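Local coordinates for fiber protein (Raptor adenovirus a, PDB 5FLD), which is a fibre protein, here its trimeric head domain with a beta-hairpin deleted, that probably attaches the virus to its host cell, at residues 101-106 / 116-121; 109-114 / 144-149. The protein carries 2 engineered substitutions. All blocks are in the same frame, centred on the assembly; numbering follows the deposited sequence. Where two conformers were deposited one is given.

Following the chain from the N terminus, strand 102-109 runs through contact 1 (101-106) and ends at contact 2 (109-114), where the chain turns back. The returning strand 114-125 completes contact 1 at 116-121, closing the hairpin whose turn lies in 109-114. The loop of contact 2 closes 30 residues later, when 144-149 reaches the hairpin turn, leading into strand 147-159. The segments therefore alternate along the chain, and the two contacts cross. Strand 102-109 is shared: it pairs with 114-125 on one edge and with 147-159 on the other. The centres lie about 16 Å apart, yet Met121 CE approaches Met148 CE to 4.0 Å.

Contact 1. Residues 101-106 / 116-121; sequences PSTALC and RELCMM
The Arg116 guanidinium has Leu105 over one of its faces: Leu105 CD2 comes within 3.7 Å of Arg116 NH2. The Arg116 chain, extended from CG to NE, carries the flat group past the leucine, while its NE binds Arg137 O of the third subunit. With CG anti to the backbone N (chi1 -180°), Leu105 reaches across the pair and sets CD1 3.6 Å from Leu118 CD2, the two chains crossing at a slant. At the other end of the same face, the bend at chi3 of Met120 (84°) brings its CE 3.8 Å from Pro101 CB and equally near Thr103 OG1.

The opposite face carries Ser102, Ala104, Cys106, Glu117, Cys119 and Met121. Met121 is extended beyond CG and lies along the sheet rather than rising from it; its SD passes 3.9 Å from Ala104 CB and its CE reaches Cys106 SG at 3.4 Å, a tight sulfur-methyl contact.

Six backbone hydrogen bonds hold the strands together, two at each of the pairs Ser102-Met121, Ala104-Cys119 and Cys106-Glu117. The bond from Cys106 N to Glu117 O measures 2.9 Å with a nearly straight N-H...O angle of 177°. Thr103-Met120 and Leu105-Leu118 are the intervening non-hydrogen-bonded pairs, as expected of an antiparallel hairpin.

Thr103 packs on Thr103 of both other subunits, and Leu118 on Met120 of the third, which places the Thr103-Leu105-Leu118-Met120 face at the trimer interface. The chemistry thus implies strands joined by backbone hydrogen bonds, a largely apolar face turned to the other subunits, and a second face packed on strand 147-159, with Glu117 at its end paired to Arg137.

Contact 2. Residues 109-114 / 144-149; sequences ITTDHV and TIQYMH
Ile109 and His149 meet at the tight end of this contact. Ile109 CD1 comes to the edge of the imidazole, in the ring plane, and lies 3.4 Å from His149 NE2. Because CG1 of Ile109 is anti to the carbonyl carbon (chi1 -56°) and the chain then runs on extended, the methyl is carried out to that edge, the two side chains meeting at a slant. The ring's other nitrogen, ND1, bonds to Thr72 OG1, which helps to hold the ring's rotation. Nearer the backbone, Ile109 CB and Tyr147 CB pack on the same side of the sheet. Buried Thr110 also belongs to the packed part, its CB and CG2 touching Thr144 O.

The backbone is gripped at one oxygen. Ile109 O accepts from Gln146 N at 2.8 Å, almost head-on, and from Tyr147 N at 3.2 Å, the latter in the carbonyl plane and, with a C=O...N angle of 138°, on a lone pair. This is a classic beta bulge, with Gln146 and Tyr147 both facing Ile109. Ile109 N returns a bond to Tyr147 O, making this an antiparallel hydrogen-bonded pair where the outgoing strand of the hairpin ends. Here Gln146 CB sits 3.2 Å from Ile109 O.

Toward the hairpin turn the contact becomes loose and wet. Thr111 and Thr144 are exposed, and water 1 accepts from Thr111 N at 2.9 Å; its approach to Thr144 O is doubtfully short. The same water accepts from Gln146 NE2 at 3.0 Å, an amide brought round by the bend at chi2 of Gln146 (-64°). Under this wet edge, Thr110 OG1 accepts from His113 N in an ST motif and also bonds to Glu143 OE1, tying the turn to the residue just before 144-149.

Contact 1. Residues 101-106 / 116-121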
loop_
_atom_site.group_PDB
_atom_site.type_symbol
_atom_site.label_atom_id
_atom_site.label_comp_id
_atom_site.label_asym_id
_atom_site.label_seq_id
_atom_site.Cartn_x
_atom_site.Cartn_y
_atom_site.Cartn_z
ATOM N N PRO A 101 -8.370 0.918 4.334
ATOM C CA PRO A 101 -7.137 0.285 4.783
ATOM C C PRO A 101 -5.913 0.935 4.193
ATOM O O PRO A 101 -6.001 1.450 3.069
ATOM C CB PRO A 101 -7.241 -1.151 4.239
ATOM C CG PRO A 101 -8.022 -0.971 3.035
ATOM C CD PRO A 101 -9.113 -0.003 3.434
ATOM N N SER A 102 -4.815 0.923 4.950
ATOM C CA SER A 102 -3.504 1.410 4.489
ATOM C C SER A 102 -2.404 0.396 4.781
ATOM O O SER A 102 -2.441 -0.368 5.762
ATOM C CB SER A 102 -3.112 2.746 5.156
ATOM O OG SER A 102 -3.729 3.782 4.488
ATOM N N THR A 103 -1.362 0.431 3.987
ATOM C CA THR A 103 -0.280 -0.521 4.128
ATOM C C THR A 103 0.702 -0.023 5.182
ATOM O O THR A 103 1.014 1.144 5.225
ATOM C CB THR A 103 0.435 -0.764 2.791
ATOM O OG1 THR A 103 -0.570 -1.132 1.827
ATOM C CG2 THR A 103 1.465 -1.882 2.917
ATOM N N ALA A 104 1.179 -0.962 5.989
ATOM C CA ALA A 104 2.225 -0.676 6.980
ATOM C C ALA A 104 3.294 -1.717 6.939
ATOM O O ALA A 104 3.029 -2.845 6.633
ATOM C CB ALA A 104 1.652 -0.604 8.389
ATOM N N LEU A 105 4.504 -1.328 7.305
ATOM C CA LEU A 105 5.552 -2.284 7.602
ATOM C C LEU A 105 5.653 -2.356 9.114
ATOM O O LEU A 105 5.866 -1.330 9.762
ATOM C CB LEU A 105 6.901 -1.828 7.027
ATOM C CG LEU A 105 8.076 -2.779 7.283
ATOM C CD1 LEU A 105 7.912 -4.143 6.622
ATOM C CD2 LEU A 105 9.332 -2.103 6.749
ATOM N N CYS A 106 5.431 -3.552 9.659
ATOM C CA CYS A 106 5.430 -3.787 11.093
ATOM C C CYS A 106 6.465 -4.802 11.467
ATOM O O CYS A 106 6.845 -5.698 10.682
ATOM C CB CYS A 106 4.071 -4.299 11.561
ATOM S SG CYS A 106 2.777 -3.072 11.223
ATOM N N ARG A 116 9.273 -9.291 10.446
ATOM C CA ARG A 116 9.157 -8.034 9.789
ATOM C C ARG A 116 8.281 -8.270 8.574
ATOM O O ARG A 116 8.604 -9.123 7.731
ATOM C CB ARG A 116 10.555 -7.618 9.438
ATOM C CG ARG A 116 10.697 -6.257 8.908
ATOM C CD ARG A 116 12.193 -6.060 8.629
ATOM N NE ARG A 116 12.381 -4.855 7.867
ATOM C CZ ARG A 116 12.717 -3.670 8.359
ATOM N NH1 ARG A 116 12.922 -3.480 9.685
ATOM N NH2 ARG A 116 12.878 -2.668 7.514
ATOM N N GLU A 117 7.148 -7.584 8.517
ATOM C CA GLU A 117 6.061 -7.911 7.557
ATOM C C GLU A 117 5.340 -6.680 7.083
ATOM O O GLU A 117 5.021 -5.789 7.866
ATOM C CB GLU A 117 4.949 -8.726 8.242
ATOM C CG GLU A 117 5.332 -10.054 8.768
ATOM C CD GLU A 117 4.196 -10.780 9.423
ATOM O OE1 GLU A 117 3.014 -10.380 9.308
ATOM O OE2 GLU A 117 4.502 -11.796 10.028
ATOM N N LEU A 118 4.975 -6.667 5.801
ATOM C CA LEU A 118 3.945 -5.748 5.331
ATOM C C LEU A 118 2.581 -6.287 5.743
ATOM O O LEU A 118 2.302 -7.474 5.595
ATOM C CB LEU A 118 3.996 -5.513 3.796
ATOM C CG LEU A 118 5.165 -4.712 3.222
ATOM C CD1 LEU A 118 4.871 -4.273 1.792
ATOM C CD2 LEU A 118 5.430 -3.482 4.040
ATOM N N CYS A 119 1.759 -5.387 6.253
ATOM C CA CYS A 119 0.406 -5.653 6.771
ATOM C C CYS A 119 -0.523 -4.581 6.278
ATOM O O CYS A 119 -0.054 -3.504 5.886
ATOM C CB CYS A 119 0.387 -5.547 8.283
ATOM S SG CYS A 119 1.482 -6.692 9.120
ATOM N N MET A 120 -1.823 -4.812 6.349
ATOM C CA MET A 120 -2.751 -3.718 6.116
ATOM C C MET A 120 -3.401 -3.356 7.442
ATOM O O MET A 120 -3.605 -4.216 8.303
ATOM C CB MET A 120 -3.742 -4.038 5.034
ATOM C CG MET A 120 -3.037 -4.086 3.661
ATOM S SD MET A 120 -4.121 -3.918 2.273
ATOM C CE MET A 120 -4.197 -2.128 2.241
ATOM N N MET A 121 -3.667 -2.069 7.617
ATOM C CA MET A 121 -4.282 -1.545 8.855
ATOM C C MET A 121 -5.471 -0.683 8.506
ATOM O O MET A 121 -5.466 -0.016 7.486
ATOM C CB MET A 121 -3.294 -0.669 9.589
ATOM C CG MET A 121 -2.050 -1.367 10.011
ATOM S SD MET A 121 -1.143 -0.193 11.045
ATOM C CE MET A 121 -0.157 -1.443 11.785
#

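Contact 2. Residues 109-114 / 144-149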
loop_
_atom_site.group_PDB
_atom_site.type_symbol
_atom_site.label_atom_id
_atom_site.label_comp_id
_atom_site.label_asym_id
_atom_site.label_seq_id
_atom_site.Cartn_x
_atom_site.Cartn_y
_atom_site.Cartn_z
ATOM N N ILE A 109 7.428 -8.804 17.594
ATOM C CA ILE A 109 8.373 -9.482 18.478
ATOM C C ILE A 109 7.582 -10.487 19.289
ATOM O O ILE A 109 6.618 -10.141 20.026
ATOM C CB ILE A 109 9.060 -8.482 19.429
ATOM C CG1 ILE A 109 9.744 -7.382 18.613
ATOM C CG2 ILE A 109 10.038 -9.225 20.335
ATOM C CD1 ILE A 109 10.522 -6.404 19.439
ATOM N N THR A 110 8.009 -11.742 19.195
ATOM C CA THR A 110 7.462 -12.788 20.041
ATOM C C THR A 110 8.592 -13.260 20.961
ATOM O O THR A 110 9.711 -12.780 20.848
ATOM C CB THR A 110 6.914 -13.980 19.221
ATOM O OG1 THR A 110 7.990 -14.653 18.559
ATOM C CG2 THR A 110 5.905 -13.465 18.174
ATOM N N THR A 111 8.305 -14.184 21.865
ATOM C CA THR A 111 9.374 -14.710 22.730
ATOM C C THR A 111 10.561 -15.221 21.918
ATOM O O THR A 111 11.724 -14.905 22.230
ATOM C CB THR A 111 8.845 -15.795 23.670
ATOM O OG1 THR A 111 7.820 -15.218 24.475
ATOM C CG2 THR A 111 9.986 -16.326 24.569
ATOM N N ASP A 112 10.280 -15.973 20.847
ATOM C CA ASP A 112 11.307 -16.646 20.097
ATOM C C ASP A 112 11.714 -16.004 18.790
ATOM O O ASP A 112 12.774 -16.359 18.257
ATOM C CB ASP A 112 10.882 -18.106 19.852
ATOM C CG ASP A 112 10.830 -18.948 21.140
ATOM O OD1 ASP A 112 11.497 -18.628 22.138
ATOM O OD2 ASP A 112 10.108 -19.959 21.151
ATOM N N HIS A 113 10.930 -15.062 18.235
ATOM C CA HIS A 113 11.193 -14.579 16.877
ATOM C C HIS A 113 10.961 -13.114 16.690
ATOM O O HIS A 113 10.294 -12.477 17.501
ATOM C CB HIS A 113 10.296 -15.321 15.858
ATOM C CG HIS A 113 10.532 -16.790 15.844
ATOM N ND1 HIS A 113 9.664 -17.690 16.420
ATOM C CD2 HIS A 113 11.580 -17.513 15.384
ATOM C CE1 HIS A 113 10.154 -18.911 16.290
ATOM N NE2 HIS A 113 11.315 -18.830 15.668
ATOM N N VAL A 114 11.499 -12.602 15.598
ATOM C CA VAL A 114 11.202 -11.251 15.111
ATOM C C VAL A 114 10.705 -11.404 13.685
ATOM O O VAL A 114 11.409 -11.993 12.849
ATOM C CB VAL A 114 12.420 -10.349 15.156
ATOM C CG1 VAL A 114 12.127 -8.956 14.560
ATOM C CG2 VAL A 114 12.895 -10.221 16.591
ATOM N N THR A 144 2.646 -15.814 20.849
ATOM C CA THR A 144 2.100 -14.668 21.558
ATOM C C THR A 144 2.874 -13.399 21.199
ATOM O O THR A 144 4.089 -13.388 21.213
ATOM C CB THR A 144 2.203 -14.929 23.070
ATOM O OG1 THR A 144 1.320 -16.014 23.382
ATOM C CG2 THR A 144 1.824 -13.715 23.898
ATOM N N ILE A 145 2.145 -12.334 20.894
ATOM C CA ILE A 145 2.778 -11.056 20.577
ATOM C C ILE A 145 3.294 -10.450 21.896
ATOM O O ILE A 145 2.534 -10.289 22.852
ATOM C CB ILE A 145 1.771 -10.049 19.964
ATOM C CG1 ILE A 145 1.238 -10.574 18.616
ATOM C CG2 ILE A 145 2.398 -8.658 19.784
ATOM C CD1 ILE A 145 0.037 -9.825 18.104
ATOM N N GLN A 146 4.562 -10.075 21.898
ATOM C CA GLN A 146 5.138 -9.265 22.965
ATOM C C GLN A 146 5.022 -7.792 22.570
ATOM O O GLN A 146 4.462 -7.008 23.319
ATOM C CB GLN A 146 6.595 -9.646 23.228
ATOM C CG GLN A 146 6.784 -11.111 23.621
ATOM C CD GLN A 146 6.128 -11.501 24.929
ATOM O OE1 GLN A 146 5.989 -10.694 25.823
ATOM N NE2 GLN A 146 5.745 -12.758 25.047
ATOM N N TYR A 147 5.494 -7.455 21.366
ATOM C CA TYR A 147 5.378 -6.095 20.830
ATOM C C TYR A 147 5.036 -6.133 19.345
ATOM O O TYR A 147 5.408 -7.074 18.650
ATOM C CB TYR A 147 6.670 -5.294 21.005
ATOM C CG TYR A 147 6.992 -5.109 22.467
ATOM C CD1 TYR A 147 6.429 -4.076 23.182
ATOM C CD2 TYR A 147 7.802 -6.014 23.117
ATOM C CE1 TYR A 147 6.654 -3.943 24.549
ATOM C CE2 TYR A 147 8.062 -5.902 24.475
ATOM C CZ TYR A 147 7.492 -4.877 25.189
ATOM O OH TYR A 147 7.750 -4.769 26.538
ATOM N N MET A 148 4.317 -5.109 18.905
ATOM C CA MET A 148 4.199 -4.774 17.499
ATOM C C MET A 148 4.677 -3.350 17.340
ATOM O O MET A 148 4.100 -2.450 17.946
ATOM C CB MET A 148 2.751 -4.861 16.974
ATOM C CG MET A 148 2.661 -4.499 15.490
ATOM S SD MET A 148 0.967 -4.395 14.852
ATOM C CE MET A 148 0.436 -2.823 15.453
ATOM N N HIS A 149 5.695 -3.149 16.498
ATOM C CA HIS A 149 6.203 -1.828 16.169
ATOM C C HIS A 149 5.786 -1.456 14.778
ATOM O O HIS A 149 5.974 -2.251 13.879
ATOM C CB HIS A 149 7.718 -1.813 16.200
ATOM C CG HIS A 149 8.305 -2.231 17.501
ATOM N ND1 HIS A 149 8.259 -1.431 18.626
ATOM C CD2 HIS A 149 8.957 -3.362 17.868
ATOM C CE1 HIS A 149 8.872 -2.045 19.623
ATOM N NE2 HIS A 149 9.310 -3.211 19.194
HETATM O O HOH W 1 5.625 -14.682 22.777
#